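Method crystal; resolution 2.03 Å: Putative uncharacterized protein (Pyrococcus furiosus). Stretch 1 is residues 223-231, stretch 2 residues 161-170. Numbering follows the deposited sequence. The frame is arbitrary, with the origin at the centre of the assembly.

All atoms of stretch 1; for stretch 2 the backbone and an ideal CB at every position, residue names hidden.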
# COMPACT_ATOMS: atom_id res chain seq x y z
N GLU A 223 -5.90 7.89 2.08
CA GLU A 223 -4.75 8.57 1.49
C GLU A 223 -3.40 7.94 1.80
O GLU A 223 -2.52 7.94 0.95
CB GLU A 223 -4.74 10.04 1.92
CG GLU A 223 -6.06 10.76 1.67
CD GLU A 223 -6.05 12.21 2.14
OE1 GLU A 223 -5.37 12.52 3.14
OE2 GLU A 223 -6.75 13.04 1.52
N ASN A 224 -3.23 7.40 3.02
CA ASN A 224 -1.96 6.80 3.42
C ASN A 224 -1.98 5.30 3.66
O ASN A 224 -0.97 4.74 4.10
CB ASN A 224 -1.40 7.49 4.67
CG ASN A 224 -1.15 8.96 4.45
OD1 ASN A 224 -0.54 9.35 3.44
ND2 ASN A 224 -1.59 9.80 5.38
N GLY A 225 -3.11 4.66 3.38
CA GLY A 225 -3.22 3.23 3.57
C GLY A 225 -3.71 2.86 4.97
O GLY A 225 -3.51 3.62 5.92
N PHE A 226 -4.36 1.70 5.09
CA PHE A 226 -4.85 1.21 6.38
C PHE A 226 -3.84 0.22 6.92
O PHE A 226 -3.26 -0.55 6.15
CB PHE A 226 -6.19 0.49 6.22
CG PHE A 226 -7.37 1.40 6.26
CD1 PHE A 226 -7.92 1.81 7.47
CD2 PHE A 226 -7.93 1.89 5.07
CE1 PHE A 226 -9.00 2.70 7.51
CE2 PHE A 226 -9.01 2.78 5.11
CZ PHE A 226 -9.54 3.18 6.33
N GLY A 227 -3.63 0.23 8.23
CA GLY A 227 -2.71 -0.72 8.82
C GLY A 227 -1.25 -0.29 8.90
O GLY A 227 -0.93 0.89 8.91
N GLU A 228 -0.37 -1.28 8.94
CA GLU A 228 1.07 -1.04 9.07
C GLU A 228 1.84 -1.34 7.79
O GLU A 228 1.29 -1.91 6.85
CB GLU A 228 1.64 -1.92 10.19
CG GLU A 228 0.91 -1.79 11.51
CD GLU A 228 1.42 -2.77 12.55
OE1 GLU A 228 2.65 -2.78 12.80
OE2 GLU A 228 0.60 -3.53 13.12
N LYS A 229 3.11 -0.95 7.79
CA LYS A 229 4.00 -1.19 6.65
C LYS A 229 3.49 -0.59 5.35
O LYS A 229 3.86 -1.06 4.27
CB LYS A 229 4.19 -2.70 6.45
CG LYS A 229 4.66 -3.46 7.69
CD LYS A 229 6.05 -3.02 8.11
CE LYS A 229 6.61 -3.93 9.19
NZ LYS A 229 8.02 -3.57 9.53
N THR A 230 2.65 0.44 5.43
CA THR A 230 2.09 1.01 4.20
C THR A 230 3.12 1.51 3.20
O THR A 230 2.93 1.37 1.99
CB THR A 230 1.06 2.14 4.52
OG1 THR A 230 1.72 3.25 5.15
CG2 THR A 230 -0.03 1.60 5.45
N ASN A 231 4.22 2.09 3.69
CA ASN A 231 5.26 2.61 2.82
C ASN A 231 6.00 1.51 2.06
O ASN A 231 6.71 1.78 1.09
CB ASN A 231 6.26 3.45 3.62
CG ASN A 231 7.00 2.64 4.66
OD1 ASN A 231 6.40 1.89 5.42
ND2 ASN A 231 8.32 2.81 4.71
N UNK A 161 -6.30 -3.60 17.41
CA UNK A 161 -4.95 -3.36 16.93
C UNK A 161 -4.98 -2.35 15.77
O UNK A 161 -4.17 -1.43 15.73
CB UNK A 161 -4.30 -4.67 16.49
N UNK A 162 -5.91 -2.53 14.84
CA UNK A 162 -6.02 -1.61 13.71
C UNK A 162 -6.31 -0.20 14.22
O UNK A 162 -5.71 0.78 13.77
CB UNK A 162 -7.11 -2.07 12.74
N UNK A 163 -7.22 -0.09 15.19
CA UNK A 163 -7.56 1.20 15.76
C UNK A 163 -6.34 1.90 16.33
O UNK A 163 -6.10 3.07 16.05
CB UNK A 163 -8.62 1.03 16.85
N UNK A 164 -5.56 1.18 17.14
CA UNK A 164 -4.37 1.76 17.75
C UNK A 164 -3.34 2.19 16.71
O UNK A 164 -2.76 3.27 16.81
CB UNK A 164 -3.74 0.76 18.72
N UNK A 165 -3.10 1.32 15.73
CA UNK A 165 -2.15 1.62 14.68
C UNK A 165 -2.54 2.91 13.94
O UNK A 165 -1.70 3.78 13.73
CB UNK A 165 -2.06 0.45 13.70
N UNK A 166 -3.81 3.03 13.56
CA UNK A 166 -4.26 4.22 12.84
C UNK A 166 -4.09 5.49 13.69
O UNK A 166 -3.66 6.52 13.17
CB UNK A 166 -5.72 4.06 12.42
N UNK A 167 -4.39 5.41 14.98
CA UNK A 167 -4.24 6.58 15.85
C UNK A 167 -2.78 7.01 15.97
O UNK A 167 -2.47 8.20 15.94
CB UNK A 167 -4.81 6.28 17.24
N UNK A 168 -1.89 6.03 16.12
CA UNK A 168 -0.46 6.28 16.24
C UNK A 168 0.11 6.90 14.97
O UNK A 168 0.86 7.87 15.02
CB UNK A 168 0.28 4.98 16.56
N UNK A 169 -0.23 6.32 13.82
CA UNK A 169 0.25 6.83 12.54
C UNK A 169 -0.30 8.24 12.29
O UNK A 169 0.43 9.13 11.85
CB UNK A 169 -0.15 5.89 11.40
N UNK A 170 -1.58 8.44 12.59
CA UNK A 170 -2.22 9.74 12.40
C UNK A 170 -1.52 10.83 13.23
O UNK A 170 -1.29 11.94 12.75
CB UNK A 170 -3.70 9.66 12.78

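Stretch 2 is a continuous helix, tied by backbone hydrogen bonds such as that from the N of 165 to the O of 161, so its side chains leave it at about 100° intervals and only part of its surface can meet the loop of stretch 1; its helical backbone angles disfavour proline and glycine.

At 161 CA-to-CB points sideways and nothing of stretch 1 lies near the CB; stretch 1 makes no choice here, so polar, charged or apolar helix formers would all do, and the residue is R161.

Position 162 also points sideways, yet its CA is 6.0 Å from the CA of G227, the closest CA pair between the stretches. An apolar chain of medium length, such as leucine, isoleucine or methionine, could bring its end in toward the backbone of G227. It is L162, whose CD1 reaches 3.7 Å from the N of G227.

Positions 163 and 164 are out of reach of stretch 1, which would accept any helix former, charged ones included; they are R163 and K164.

At 165 the bond points toward stretch 1, and the ideal CB is already 4.3 Å from the CG of E228. With so little depth, a short side chain such as valine, alanine or threonine is suitable. V165 fills it: its CG1 packs 3.6 Å from the CG of E228, against the aliphatic part of that side chain, and 3.5 Å from the O of G227.

Position 166 points sideways, with no atom of stretch 1 within 5.5 Å of its ideal CB, so a long, flexible apolar chain suits best; leucine would be possible but would reach less far, and methionine can extend to the F226 ring and the backbone of G225 and G227. M166, with all three chi angles m, brings its CE 3.8 Å from the CD1 of F226, while its SD accepts a weak hydrogen bond from the N of G227 (3.4 Å).

Positions 167 and 168 are again out of reach, so polar or apolar helix formers would serve; they are L167 and L168.

Position 169 points toward stretch 1 across a gap. Beyond it lie the carbonyl oxygens of N224, G225 and G227, acceptors that invite a long donor: lysine could reach for some, but arginine can serve several at once. In R169, NH2 donates to the O of N224 (2.9 Å) and NH1 to the O of G225 (2.8 Å), both near the guanidinium plane; a weak bond joins NH1 to the O of G227 (2.8 Å). The OG1 of T230 lies over one face.

At 170 the bond points sideways and stretch 1 dictates nothing, so polar or aromatic residues would do; Y170 makes no contact with it.

Stretch 2, residues 161-170: RLRKVMLLRY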
# COMPACT_ATOMS: atom_id res chain seq x y z
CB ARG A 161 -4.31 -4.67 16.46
CG ARG A 161 -3.89 -5.61 17.58
CD ARG A 161 -2.46 -5.33 18.00
NE ARG A 161 -2.36 -4.40 19.11
CZ ARG A 161 -1.23 -3.82 19.50
NH1 ARG A 161 -0.10 -4.06 18.84
NH2 ARG A 161 -1.22 -3.01 20.55
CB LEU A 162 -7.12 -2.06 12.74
CG LEU A 162 -7.37 -1.15 11.53
CD1 LEU A 162 -6.09 -1.02 10.70
CD2 LEU A 162 -8.50 -1.71 10.67
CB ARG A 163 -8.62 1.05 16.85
CG ARG A 163 -10.00 0.71 16.33
CD ARG A 163 -10.89 0.26 17.48
NE ARG A 163 -12.29 0.15 17.06
CZ ARG A 163 -13.25 -0.39 17.81
NH1 ARG A 163 -12.96 -0.87 19.01
NH2 ARG A 163 -14.49 -0.45 17.35
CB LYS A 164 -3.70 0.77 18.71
CG LYS A 164 -2.57 1.40 19.51
CD LYS A 164 -1.64 0.37 20.13
CE LYS A 164 -0.78 -0.29 19.06
NZ LYS A 164 0.34 -1.07 19.65
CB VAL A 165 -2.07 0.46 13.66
CG1 VAL A 165 -1.31 0.90 12.42
CG2 VAL A 165 -1.36 -0.72 14.30
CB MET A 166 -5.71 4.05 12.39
CG MET A 166 -5.93 2.90 11.38
SD MET A 166 -4.79 2.96 9.96
CE MET A 166 -5.49 4.34 9.04
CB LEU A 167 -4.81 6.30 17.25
CG LEU A 167 -6.33 6.07 17.31
CD1 LEU A 167 -6.76 5.79 18.75
CD2 LEU A 167 -7.04 7.30 16.78
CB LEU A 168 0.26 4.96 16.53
CG LEU A 168 0.82 4.64 17.93
CD1 LEU A 168 0.00 5.30 19.02
CD2 LEU A 168 0.84 3.13 18.10
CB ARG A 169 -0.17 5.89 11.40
CG ARG A 169 0.50 4.51 11.45
CD ARG A 169 0.09 3.68 10.25
NE ARG A 169 0.27 4.44 9.01
CZ ARG A 169 -0.50 4.32 7.94
NH1 ARG A 169 -1.52 3.45 7.94
NH2 ARG A 169 -0.29 5.08 6.88
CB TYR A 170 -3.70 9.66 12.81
CG TYR A 170 -4.54 10.85 12.38
CD1 TYR A 170 -5.45 10.74 11.32
CD2 TYR A 170 -4.44 12.08 13.03
CE1 TYR A 170 -6.23 11.82 10.92
CE2 TYR A 170 -5.21 13.18 12.63
CZ TYR A 170 -6.11 13.04 11.58
OH TYR A 170 -6.88 14.11 11.18
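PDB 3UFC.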